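Local structure of O-methyltransferase (Bacillus halodurans, 2GPY) at the interface of chains A and B. The protein probably transfers a methyl group from S-adenosylmethionine to a hydroxyl of an acceptor substrate, as a putative O-methyltransferase. Residues are numbered along the deposited sequence; one frame, centred on the assembly and turned at random. Chains: chain A/B, O-methyltransferase.

The interface of chains A and B. Residues chain A 198-202, 210, 212; chain B 15, 48.
Strands 197-202 and 208-213 of chain A meet helix 40-53 of chain B, through B:His48, and a separate loop, through B:Gln15, in a part of a two-fold symmetric interface between identical chains; this dimer may be the biological form. B:Gln15 binds the first strand as a further peptide group would. Its carboxamide oxygen OE1 accepts from the backbone N of A:Ile201 at 3.0 Å, nearly straight at the hydrogen (178°) and on a lone pair, while its NE2 donates to the carbonyl O of A:Ile201 at 3.2 Å, also on a lone pair. These paired bonds fix the rotation of the amide. With CG anti to the backbone N (chi1 -160°) and the rest extended, the side chain of B:Gln15 spans the distance to the strand edge.

A:Arg200 reaches back along this glutamine: its guanidinium lies over the amide, the planes 20° apart, with B:Gln15 NE2 above its centre. End-on, NH1 (2.9 Å) and NH2 (3.0 Å) of A:Arg200 both donate to the main-chain O of B:Gln15, which lies in the guanidinium plane. An alanine in place of A:Arg200 would be likely to leave that carbonyl without these two donors and uncover one face of the glutamine amide.

The imidazole of B:His48 stands with its edge against the backbones of both strands, between the side chains of A:Arg200 and A:Ile212. CB of A:Arg200 sits over the ring centre, 3.5 Å from the centroid, and CD1 of A:Ile212 packs on the other face, offset toward the rim. A:Phe202 adds its CE1 near CD2 of B:His48, at 3.7 Å. The carboxylate of A:Asp198 might bias the imidazole slightly toward protonation, but its OD1 is 4.1 Å from ND1 of B:His48 and makes no bond to it. At the ring's far edge, NE2 of B:His48 donates to the carbonyl O of A:Ile210 at 2.8 Å, approaching from above the carbonyl plane.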
loop_
_atom_site.group_PDB
_atom_site.type_symbol
_atom_site.label_atom_id
_atom_site.label_comp_id
_atom_site.label_asym_id
_atom_site.label_seq_id
_atom_site.Cartn_x
_atom_site.Cartn_y
_atom_site.Cartn_z
ATOM N N ASP A 198 -14.258 -1.510 5.026
ATOM C CA ASP A 198 -14.191 -1.373 3.585
ATOM C C ASP A 198 -13.141 -2.403 3.164
ATOM O O ASP A 198 -11.965 -2.227 3.450
ATOM C CB ASP A 198 -13.730 0.053 3.274
ATOM C CG ASP A 198 -13.933 0.440 1.858
ATOM O OD1 ASP A 198 -13.959 -0.450 0.979
ATOM O OD2 ASP A 198 -14.062 1.655 1.620
ATOM N N THR A 199 -13.563 -3.503 2.541
ATOM C CA THR A 199 -12.645 -4.627 2.325
ATOM C C THR A 199 -12.384 -4.951 0.847
ATOM O O THR A 199 -13.316 -4.976 0.023
ATOM C CB THR A 199 -13.132 -5.878 3.105
ATOM O OG1 THR A 199 -13.149 -5.568 4.512
ATOM C CG2 THR A 199 -12.188 -7.060 2.908
ATOM N N ARG A 200 -11.113 -5.190 0.526
ATOM C CA ARG A 200 -10.724 -5.680 -0.796
ATOM C C ARG A 200 -9.653 -6.755 -0.661
ATOM O O ARG A 200 -8.771 -6.664 0.193
ATOM C CB ARG A 200 -10.235 -4.539 -1.687
ATOM C CG ARG A 200 -10.043 -4.936 -3.126
ATOM C CD ARG A 200 -9.962 -3.724 -4.059
ATOM N NE ARG A 200 -9.833 -4.134 -5.452
ATOM C CZ ARG A 200 -10.853 -4.473 -6.239
ATOM N NH1 ARG A 200 -12.101 -4.444 -5.779
ATOM N NH2 ARG A 200 -10.624 -4.842 -7.495
ATOM N N ILE A 201 -9.747 -7.766 -1.519
ATOM C CA ILE A 201 -8.755 -8.822 -1.557
ATOM C C ILE A 201 -7.675 -8.479 -2.573
ATOM O O ILE A 201 -7.971 -8.069 -3.715
ATOM C CB ILE A 201 -9.391 -10.192 -1.848
ATOM C CG1 ILE A 201 -10.328 -10.592 -0.693
ATOM C CG2 ILE A 201 -8.306 -11.266 -2.057
ATOM C CD1 ILE A 201 -10.860 -11.994 -0.858
ATOM N N PHE A 202 -6.425 -8.654 -2.145
ATOM C CA PHE A 202 -5.274 -8.421 -2.990
ATOM C C PHE A 202 -4.506 -9.695 -3.307
ATOM O O PHE A 202 -4.438 -10.598 -2.473
ATOM C CB PHE A 202 -4.379 -7.383 -2.332
ATOM C CG PHE A 202 -4.792 -5.987 -2.633
ATOM C CD1 PHE A 202 -5.903 -5.426 -1.996
ATOM C CD2 PHE A 202 -4.116 -5.245 -3.580
ATOM C CE1 PHE A 202 -6.300 -4.109 -2.289
ATOM C CE2 PHE A 202 -4.507 -3.936 -3.880
ATOM C CZ PHE A 202 -5.605 -3.380 -3.227
ATOM N N ILE A 210 -7.640 -6.828 2.644
ATOM C CA ILE A 210 -7.249 -5.594 3.280
ATOM C C ILE A 210 -8.521 -4.880 3.697
ATOM O O ILE A 210 -9.262 -4.403 2.851
ATOM C CB ILE A 210 -6.439 -4.688 2.325
ATOM C CG1 ILE A 210 -5.164 -5.420 1.885
ATOM C CG2 ILE A 210 -6.113 -3.389 3.024
ATOM C CD1 ILE A 210 -4.350 -4.677 0.820
ATOM N N ILE A 212 -10.267 -1.826 5.717
ATOM C CA ILE A 212 -10.024 -0.496 6.261
ATOM C C ILE A 212 -11.198 -0.145 7.167
ATOM O O ILE A 212 -12.371 -0.188 6.757
ATOM C CB ILE A 212 -9.850 0.571 5.146
ATOM C CG1 ILE A 212 -8.797 0.091 4.125
ATOM C CG2 ILE A 212 -9.453 1.926 5.768
ATOM C CD1 ILE A 212 -8.700 0.928 2.872
ATOM N N GLN B 15 -14.035 -8.760 -9.075
ATOM C CA GLN B 15 -14.156 -7.935 -7.869
ATOM C C GLN B 15 -14.393 -6.444 -8.179
ATOM O O GLN B 15 -13.489 -5.613 -8.019
ATOM C CB GLN B 15 -12.925 -8.122 -6.965
ATOM C CG GLN B 15 -13.163 -7.718 -5.506
ATOM C CD GLN B 15 -11.920 -7.824 -4.621
ATOM O OE1 GLN B 15 -12.029 -7.808 -3.397
ATOM N NE2 GLN B 15 -10.741 -7.915 -5.235
ATOM N N HIS B 48 -8.268 1.621 -3.332
ATOM C CA HIS B 48 -8.194 0.953 -2.015
ATOM C C HIS B 48 -6.842 1.207 -1.320
ATOM O O HIS B 48 -6.774 1.441 -0.088
ATOM C CB HIS B 48 -8.457 -0.535 -2.160
ATOM C CG HIS B 48 -8.925 -1.181 -0.886
ATOM N ND1 HIS B 48 -10.167 -0.936 -0.358
ATOM C CD2 HIS B 48 -8.309 -2.024 -0.026
ATOM C CE1 HIS B 48 -10.308 -1.610 0.773
ATOM N NE2 HIS B 48 -9.199 -2.288 0.990
#